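Local structure of SusD homolog (Bacteroides thetaiotaomicron, 3SGH) at residues L364-A367 against T368-P371; K406-R409 against V410-K414; N465-K468 against A469-E472. The protein probably binds glycans at the bacterial outer membrane, as a lipoprotein of the SusD and RagB family. All blocks are in the same frame, centred on the assembly; numbering follows the deposited sequence.

Contact 1: L364-A367 against T368-P371; sequences LADA and TSIP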
ATOM      1  N   LEU A 364     -18.388  -6.637  15.561  1.00 20.52           N
ATOM      2  CA  LEU A 364     -19.232  -6.002  14.579  1.00 20.59           C
ATOM      3  C   LEU A 364     -20.515  -5.448  15.194  1.00 20.76           C
ATOM      4  O   LEU A 364     -21.264  -4.720  14.507  1.00 22.48           O
ATOM      5  CB  LEU A 364     -19.588  -6.993  13.456  1.00 19.82           C
ATOM      6  CG  LEU A 364     -18.480  -7.204  12.406  1.00 20.61           C
ATOM      7  CD1 LEU A 364     -18.795  -8.384  11.464  1.00 20.19           C
ATOM      8  CD2 LEU A 364     -18.313  -5.945  11.594  1.00 20.25           C
ATOM      9  N   ALA A 365     -20.801  -5.857  16.422  1.00 21.98           N
ATOM     10  CA  ALA A 365     -21.958  -5.376  17.182  1.00 22.60           C
ATOM     11  C   ALA A 365     -21.604  -4.155  18.040  1.00 23.70           C
ATOM     12  O   ALA A 365     -22.483  -3.622  18.758  1.00 23.77           O
ATOM     13  CB  ALA A 365     -22.505  -6.489  18.090  1.00 24.42           C
ATOM     14  N   ASP A 366     -20.355  -3.704  17.983  1.00 22.59           N
ATOM     15  CA  ASP A 366     -19.904  -2.593  18.821  1.00 22.29           C
ATOM     16  C   ASP A 366     -20.332  -1.248  18.243  1.00 22.51           C
ATOM     17  O   ASP A 366     -19.767  -0.769  17.265  1.00 21.58           O
ATOM     18  CB  ASP A 366     -18.385  -2.639  19.012  1.00 22.09           C
ATOM     19  CG  ASP A 366     -17.882  -1.596  19.988  1.00 21.27           C
ATOM     20  OD1 ASP A 366     -18.496  -0.518  20.129  1.00 21.89           O
ATOM     21  OD2 ASP A 366     -16.808  -1.830  20.601  1.00 22.42           O
ATOM     22  N   ALA A 367     -21.346  -0.637  18.858  1.00 22.89           N
ATOM     23  CA  ALA A 367     -21.853   0.654  18.411  1.00 22.89           C
ATOM     24  C   ALA A 367     -21.295   1.859  19.202  1.00 22.97           C
ATOM     25  O   ALA A 367     -21.636   2.989  18.898  1.00 23.39           O
ATOM     26  CB  ALA A 367     -23.402   0.657  18.511  1.00 24.06           C
ATOM     27  N   THR A 368     -20.423   1.619  20.174  1.00 23.42           N
ATOM     28  CA  THR A 368     -20.074   2.665  21.155  1.00 23.16           C
ATOM     29  C   THR A 368     -18.592   3.099  21.090  1.00 22.69           C
ATOM     30  O   THR A 368     -18.258   4.290  21.298  1.00 21.93           O
ATOM     31  CB  THR A 368     -20.438   2.222  22.588  1.00 24.33           C
ATOM     32  OG1 THR A 368     -19.791   0.994  22.927  1.00 23.96           O
ATOM     33  CG2 THR A 368     -21.941   2.021  22.789  1.00 23.82           C
ATOM     34  N   SER A 369     -17.709   2.139  20.834  1.00 21.37           N
ATOM     35  CA  SER A 369     -16.296   2.385  20.917  1.00 21.08           C
ATOM     36  C   SER A 369     -15.811   3.306  19.794  1.00 21.00           C
ATOM     37  O   SER A 369     -16.207   3.145  18.647  1.00 20.95           O
ATOM     38  CB  SER A 369     -15.500   1.068  20.878  1.00 21.25           C
ATOM     39  OG  SER A 369     -15.814   0.215  21.961  1.00 22.49           O
ATOM     40  N   ILE A 370     -14.951   4.257  20.135  1.00 19.55           N
ATOM     41  CA  ILE A 370     -14.431   5.185  19.121  1.00 19.72           C
ATOM     42  C   ILE A 370     -12.914   5.142  19.072  1.00 19.11           C
ATOM     43  O   ILE A 370     -12.265   4.663  20.008  1.00 19.00           O
ATOM     44  CB  ILE A 370     -14.924   6.617  19.378  1.00 21.22           C
ATOM     45  CG1 ILE A 370     -14.422   7.149  20.714  1.00 22.54           C
ATOM     46  CG2 ILE A 370     -16.501   6.627  19.283  1.00 23.42           C
ATOM     47  CD1 ILE A 370     -15.005   8.513  21.094  1.00 25.96           C
ATOM     48  N   PRO A 371     -12.330   5.620  17.976  1.00 19.00           N
ATOM     49  CA  PRO A 371     -10.878   5.556  17.848  1.00 17.69           C
ATOM     50  C   PRO A 371     -10.190   6.305  18.997  1.00 17.82           C
ATOM     51  O   PRO A 371     -10.652   7.343  19.456  1.00 18.47           O
ATOM     52  CB  PRO A 371     -10.634   6.153  16.443  1.00 17.33           C
ATOM     53  CG  PRO A 371     -11.925   5.894  15.720  1.00 17.82           C
ATOM     54  CD  PRO A 371     -12.983   6.036  16.713  1.00 18.61           C
TER
HETATM   55  O   HOH W   1     -17.392   0.970  17.664  1.00 19.28           O
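From D366 to S369 the backbone turns: D366 is extended (psi 105°), while A367 has psi close to zero and T368 a moderately negative one. The D366 side chain spans this bend as an Asx turn, its carboxylate standing in for a backbone carbonyl, and the motif is defined by the bond from T368 N to D366 OD1 at 2.9 Å. That donor meets the oxygen almost end-on. A second amide, S369 N, converges on the same D366 OD1 at 2.9 Å; its N-H points nearly straight at the acceptor (175°), and it arrives on the syn side, somewhat off the carboxylate plane. Two firm backbone bonds therefore hold one oxygen, with the hydroxyl T368 OG1 lying 3.4 Å from D366 OD1 as at most a weak, unsettled third.

The other oxygen is gripped separately. S369 OG donates to the syn lone pair of D366 OD2 at 2.6 Å, so S369 holds the carboxylate at both oxygens, once by its amide and once by its hydroxyl, which should fix the rotation of the group. D366 CG lies trans to the backbone N (chi1 -174°), beside the carbonyl carbon, and this carries the carboxylate toward the residues that follow.

The turn lies at the protein surface, in the loop leaving helix 360-364, and a backbone hydrogen bond between D366 and K396 ties it to a later part of that loop. Water 1 sits between the two limbs, 3.0 Å from D366 O and 2.7 Å from S369 O.

Contact 2: K406-R409 against V410-K414; sequences KLER and VLTQK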
ATOM      1  N   LYS A 406     -20.557   6.507   6.237  1.00 19.55           N
ATOM      2  CA  LYS A 406     -20.474   5.160   5.645  1.00 18.58           C
ATOM      3  C   LYS A 406     -19.116   4.944   4.993  1.00 18.35           C
ATOM      4  O   LYS A 406     -18.526   3.866   5.125  1.00 18.70           O
ATOM      5  CB  LYS A 406     -21.582   4.921   4.617  1.00 19.01           C
ATOM      6  CG  LYS A 406     -22.994   4.927   5.233  1.00 19.70           C
ATOM      7  CD  LYS A 406     -24.013   4.379   4.228  1.00 21.20           C
ATOM      8  CE  LYS A 406     -25.360   4.109   4.847  1.00 24.52           C
ATOM      9  NZ  LYS A 406     -26.360   3.784   3.758  1.00 22.55           N
ATOM     10  N   LEU A 407     -18.633   5.946   4.286  1.00 17.25           N
ATOM     11  CA  LEU A 407     -17.335   5.821   3.610  1.00 17.29           C
ATOM     12  C   LEU A 407     -16.198   5.713   4.613  1.00 17.10           C
ATOM     13  O   LEU A 407     -15.307   4.851   4.461  1.00 16.68           O
ATOM     14  CB  LEU A 407     -17.137   6.989   2.670  1.00 17.52           C
ATOM     15  CG  LEU A 407     -15.891   6.931   1.781  1.00 17.60           C
ATOM     16  CD1 LEU A 407     -15.876   5.686   0.928  1.00 15.55           C
ATOM     17  CD2 LEU A 407     -15.744   8.228   0.909  1.00 18.10           C
ATOM     18  N   GLU A 408     -16.218   6.564   5.644  1.00 18.00           N
ATOM     19  CA  GLU A 408     -15.150   6.539   6.643  1.00 17.35           C
ATOM     20  C   GLU A 408     -15.137   5.194   7.377  1.00 16.80           C
ATOM     21  O   GLU A 408     -14.066   4.644   7.649  1.00 16.09           O
ATOM     22  CB  GLU A 408     -15.292   7.676   7.641  1.00 18.03           C
ATOM     23  CG  GLU A 408     -14.141   7.688   8.656  1.00 18.42           C
ATOM     24  CD  GLU A 408     -14.114   8.842   9.624  1.00 19.53           C
ATOM     25  OE1 GLU A 408     -15.075   9.654   9.677  1.00 18.56           O
ATOM     26  OE2 GLU A 408     -13.060   8.938  10.336  1.00 17.75           O
ATOM     27  N   ARG A 409     -16.318   4.658   7.638  1.00 16.42           N
ATOM     28  CA  ARG A 409     -16.437   3.360   8.265  1.00 17.08           C
ATOM     29  C   ARG A 409     -15.796   2.261   7.413  1.00 16.05           C
ATOM     30  O   ARG A 409     -14.945   1.493   7.902  1.00 15.89           O
ATOM     31  CB  ARG A 409     -17.910   3.040   8.516  1.00 16.86           C
ATOM     32  CG  ARG A 409     -18.131   1.721   9.210  1.00 19.44           C
ATOM     33  CD  ARG A 409     -19.541   1.607   9.776  1.00 21.17           C
ATOM     34  NE  ARG A 409     -19.687   2.442  10.965  1.00 20.95           N
ATOM     35  CZ  ARG A 409     -20.443   3.531  11.106  1.00 22.77           C
ATOM     36  NH1 ARG A 409     -21.248   3.975  10.140  1.00 23.49           N
ATOM     37  NH2 ARG A 409     -20.426   4.163  12.270  1.00 23.43           N
ATOM     38  N   VAL A 410     -16.195   2.198   6.137  1.00 15.78           N
ATOM     39  CA  VAL A 410     -15.584   1.243   5.209  1.00 15.39           C
ATOM     40  C   VAL A 410     -14.041   1.380   5.150  1.00 14.69           C
ATOM     41  O   VAL A 410     -13.295   0.415   5.297  1.00 14.91           O
ATOM     42  CB  VAL A 410     -16.244   1.339   3.831  1.00 15.73           C
ATOM     43  CG1 VAL A 410     -15.456   0.625   2.732  1.00 16.06           C
ATOM     44  CG2 VAL A 410     -17.714   0.826   3.912  1.00 14.76           C
ATOM     45  N   LEU A 411     -13.558   2.589   4.863  1.00 14.38           N
ATOM     46  CA  LEU A 411     -12.133   2.798   4.691  1.00 14.37           C
ATOM     47  C   LEU A 411     -11.301   2.672   5.961  1.00 15.27           C
ATOM     48  O   LEU A 411     -10.135   2.254   5.898  1.00 16.06           O
ATOM     49  CB  LEU A 411     -11.876   4.145   4.009  1.00 14.31           C
ATOM     50  CG  LEU A 411     -12.486   4.191   2.629  1.00 17.38           C
ATOM     51  CD1 LEU A 411     -12.118   5.524   1.968  1.00 14.05           C
ATOM     52  CD2 LEU A 411     -12.023   3.007   1.795  1.00 15.19           C
ATOM     53  N   THR A 412     -11.874   2.979   7.113  1.00 15.54           N
ATOM     54  CA  THR A 412     -11.176   2.726   8.389  1.00 14.70           C
ATOM     55  C   THR A 412     -10.966   1.224   8.654  1.00 15.14           C
ATOM     56  O   THR A 412      -9.844   0.796   9.007  1.00 14.87           O
ATOM     57  CB  THR A 412     -11.892   3.420   9.570  1.00 15.09           C
ATOM     58  OG1 THR A 412     -11.957   4.823   9.293  1.00 15.06           O
ATOM     59  CG2 THR A 412     -11.119   3.207  10.904  1.00 15.29           C
ATOM     60  N   GLN A 413     -12.027   0.412   8.565  1.00 14.39           N
ATOM     61  CA  GLN A 413     -11.867  -1.046   8.734  1.00 14.73           C
ATOM     62  C   GLN A 413     -11.005  -1.637   7.601  1.00 15.04           C
ATOM     63  O   GLN A 413     -10.227  -2.548   7.821  1.00 15.25           O
ATOM     64  CB  GLN A 413     -13.206  -1.761   8.860  1.00 15.16           C
ATOM     65  CG  GLN A 413     -13.897  -1.457  10.158  1.00 16.23           C
ATOM     66  CD  GLN A 413     -13.148  -2.042  11.367  1.00 15.67           C
ATOM     67  OE1 GLN A 413     -12.530  -3.063  11.254  1.00 15.60           O
ATOM     68  NE2 GLN A 413     -13.188  -1.359  12.496  1.00 15.81           N
ATOM     69  N   LYS A 414     -11.123  -1.093   6.399  1.00 14.89           N
ATOM     70  CA  LYS A 414     -10.255  -1.569   5.318  1.00 14.51           C
ATOM     71  C   LYS A 414      -8.785  -1.350   5.675  1.00 14.37           C
ATOM     72  O   LYS A 414      -7.908  -2.212   5.426  1.00 12.54           O
ATOM     73  CB  LYS A 414     -10.580  -0.863   4.017  1.00 14.53           C
ATOM     74  CG  LYS A 414      -9.666  -1.227   2.854  1.00 15.33           C
ATOM     75  CD  LYS A 414      -9.983  -0.285   1.664  1.00 18.10           C
ATOM     76  CE  LYS A 414      -9.076  -0.433   0.492  1.00 20.52           C
ATOM     77  NZ  LYS A 414      -9.300   0.642  -0.508  1.00 20.29           N
TER
HETATM   78  O   HOH W   2     -10.847   7.301   9.792  1.00 15.44           O
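E408 and T412, one helical turn apart, meet in the tightest part of this contact, where E408 O accepts two bonds from one residue. T412 OG1 lies 2.7 Å from E408 O and donates from above the carbonyl plane, 36° out of it. T412 N reaches E408 O at 2.8 Å from the other face of that plane, so the carbonyl is clasped between amide and hydroxyl. The T412 torsion explains the second grip: with chi1 at -58°, OG1 stands trans to the carbonyl carbon and hangs back over the preceding turn. The side chains of E408 and T412 run alongside each other in the same direction, and water 2 joins their ends, giving one proton to E408 OE2 at 2.8 Å and the other to T412 OG1 at 2.8 Å. E408 OE2 also forms a salt bridge with R436 and a hydrogen bond with S391 OG, which probably stabilises its charge in this buried position.

The looser side is at L407 and K406, both partly exposed; L411 is buried. L407 CD1 touches L411 CD1 at 3.9 Å, a plain methyl contact between side chains that cross at a slant. K406 leads away, and its NZ is hydrogen-bonded to D399 O.

Regular i to i+4 backbone bonds join the two segments, including L411 N to L407 O at 2.9 Å with an N-H angle of 176°. E328 of helix 319-331 is touched by both L407 and L411, while Y344 of helix 340-354 packs against R409, V410 and Q413. The hydroxyl grip on E408 O is a well-known helix feature, the side-chain to main-chain i to i-4 bond of threonine, here in a helix of the alpha-alpha superhelix.

Contact 3: N465-K468 against A469-E472; sequences NNNK and ANVE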
ATOM      1  N   ASN A 465      19.336  14.040 -14.560  1.00 19.28           N
ATOM      2  CA  ASN A 465      20.707  14.010 -15.037  1.00 19.41           C
ATOM      3  C   ASN A 465      20.831  13.297 -16.390  1.00 19.10           C
ATOM      4  O   ASN A 465      21.487  13.824 -17.263  1.00 19.72           O
ATOM      5  CB  ASN A 465      21.602  13.327 -13.966  1.00 19.51           C
ATOM      6  CG  ASN A 465      22.027  14.275 -12.867  1.00 21.32           C
ATOM      7  OD1 ASN A 465      21.912  15.495 -12.999  1.00 23.16           O
ATOM      8  ND2 ASN A 465      22.586  13.719 -11.804  1.00 21.09           N
ATOM      9  N   ASN A 466      20.152  12.163 -16.546  1.00 19.58           N
ATOM     10  CA  ASN A 466      20.268  11.294 -17.727  1.00 20.46           C
ATOM     11  C   ASN A 466      19.083  11.246 -18.669  1.00 21.37           C
ATOM     12  O   ASN A 466      19.184  10.670 -19.764  1.00 23.35           O
ATOM     13  CB  ASN A 466      20.596   9.879 -17.280  1.00 20.01           C
ATOM     14  CG  ASN A 466      21.850   9.838 -16.438  1.00 19.90           C
ATOM     15  OD1 ASN A 466      22.944  10.105 -16.940  1.00 20.03           O
ATOM     16  ND2 ASN A 466      21.692   9.539 -15.169  1.00 20.64           N
ATOM     17  N   ASN A 467      17.953  11.808 -18.252  1.00 21.13           N
ATOM     18  CA  ASN A 467      16.763  11.833 -19.079  1.00 21.01           C
ATOM     19  C   ASN A 467      16.125  13.224 -18.967  1.00 21.23           C
ATOM     20  O   ASN A 467      14.905  13.373 -18.834  1.00 21.38           O
ATOM     21  CB  ASN A 467      15.815  10.729 -18.622  1.00 20.37           C
ATOM     22  CG  ASN A 467      14.676  10.453 -19.608  1.00 20.37           C
ATOM     23  OD1 ASN A 467      14.736  10.811 -20.788  1.00 19.06           O
ATOM     24  ND2 ASN A 467      13.629   9.797 -19.112  1.00 19.19           N
ATOM     25  N   LYS A 468      16.980  14.241 -19.066  1.00 21.68           N
ATOM     26  CA  LYS A 468      16.627  15.608 -18.728  1.00 22.66           C
ATOM     27  C   LYS A 468      15.433  16.225 -19.487  1.00 22.17           C
ATOM     28  O   LYS A 468      14.529  16.777 -18.871  1.00 20.81           O
ATOM     29  CB  LYS A 468      17.824  16.518 -18.950  1.00 23.54           C
ATOM     30  CG  LYS A 468      17.640  17.955 -18.408  1.00 27.73           C
ATOM     31  CD  LYS A 468      18.909  18.773 -18.724  1.00 32.74           C
ATOM     32  CE  LYS A 468      18.682  20.231 -18.496  1.00 37.67           C
ATOM     33  NZ  LYS A 468      18.325  20.460 -17.071  1.00 41.47           N
ATOM     34  N   ALA A 469      15.473  16.175 -20.806  1.00 21.84           N
ATOM     35  CA  ALA A 469      14.402  16.741 -21.625  1.00 22.46           C
ATOM     36  C   ALA A 469      13.060  16.070 -21.286  1.00 21.74           C
ATOM     37  O   ALA A 469      12.042  16.753 -21.102  1.00 21.89           O
ATOM     38  CB  ALA A 469      14.766  16.626 -23.197  1.00 22.87           C
ATOM     39  N   ASN A 470      13.039  14.746 -21.118  1.00 20.45           N
ATOM     40  CA  ASN A 470      11.760  14.086 -20.890  1.00 20.95           C
ATOM     41  C   ASN A 470      11.219  14.323 -19.481  1.00 20.12           C
ATOM     42  O   ASN A 470      10.030  14.526 -19.292  1.00 19.73           O
ATOM     43  CB  ASN A 470      11.862  12.581 -21.195  1.00 20.99           C
ATOM     44  CG  ASN A 470      12.053  12.299 -22.684  1.00 21.72           C
ATOM     45  OD1 ASN A 470      11.512  13.004 -23.507  1.00 26.02           O
ATOM     46  ND2 ASN A 470      12.828  11.272 -23.026  1.00 20.44           N
ATOM     47  N   VAL A 471      12.097  14.310 -18.482  1.00 19.77           N
ATOM     48  CA  VAL A 471      11.631  14.581 -17.116  1.00 19.97           C
ATOM     49  C   VAL A 471      11.158  16.042 -16.983  1.00 20.58           C
ATOM     50  O   VAL A 471      10.194  16.320 -16.323  1.00 20.13           O
ATOM     51  CB  VAL A 471      12.630  14.136 -16.016  1.00 20.15           C
ATOM     52  CG1 VAL A 471      13.754  15.071 -15.844  1.00 19.93           C
ATOM     53  CG2 VAL A 471      11.832  13.921 -14.681  1.00 21.83           C
ATOM     54  N   GLU A 472      11.821  16.978 -17.644  1.00 22.50           N
ATOM     55  CA  GLU A 472      11.361  18.379 -17.608  1.00 23.20           C
ATOM     56  C   GLU A 472       9.977  18.554 -18.245  1.00 22.92           C
ATOM     57  O   GLU A 472       9.152  19.341 -17.765  1.00 22.28           O
ATOM     58  CB  GLU A 472      12.413  19.300 -18.248  1.00 24.72           C
ATOM     59  CG  GLU A 472      13.667  19.361 -17.415  1.00 27.94           C
ATOM     60  CD  GLU A 472      14.735  20.357 -17.885  1.00 32.82           C
ATOM     61  OE1 GLU A 472      14.813  20.706 -19.083  1.00 37.92           O
ATOM     62  OE2 GLU A 472      15.518  20.765 -17.005  1.00 39.61           O
TER
HETATM   63  O   HOH W   3      15.371  13.048 -22.156  1.00 20.00           O
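N467 OD1 is gripped by two donors, the amide N470 ND2 at 3.0 Å and water 3 at 2.7 Å. N467 occupies the N-cap position of helix 468-477, directly after helix 461-466, yet it makes no direct side-chain capping bond. Water 3 takes the intermediate place, accepting from N470 N at 3.1 Å while donating to N467 OD1, so the N467 side chain reaches this first-turn amide through one water.

The bond from N470 ND2 lies in the N467 carbonyl plane on a lone pair, but the two side-chain amides are turned steeply against each other, their planes 79° apart. N467 points its amide forward because CG is trans to the backbone N (chi1 -167°). Its other end is anchored too: N467 ND2 donates to E463 OE1 of the preceding helix and to A135 O, the latter tying the junction to the loop before helix 140-162. The first i to i+4 bond of the new helix runs from V471 N to N467 O, at 3.0 Å.

On the exposed flank K468 and E472 form an i to i+4 salt bridge. The lysine chain runs extended as far as CE and then bends at its last torsion (chi4 61°), which turns the ammonium to the glutamate. K468 NZ meets E472 OE2 at 2.8 Å, from above the carboxylate plane.

How the contacts relate
All three contacts are local, but they sample different settings. Contact 2 is the buried one, within a single helix; contact 1 is a surface turn in the loop between helices 360-364 and 403-417, and contact 3 is a partly buried junction of two helices. Contacts 1 and 2 are neighbours, their centres about 13 Å apart, whereas contact 3 lies across the chain's centre, about 41 Å from contact 2 between centres. Their chemistry differs: a carboxylate takes two backbone amides and a hydroxyl in 364-371, a main-chain carbonyl takes an amide and a hydroxyl in 406-414, and 465-472 pairs two side-chain amides and one exposed ion pair. Each has a bridging water.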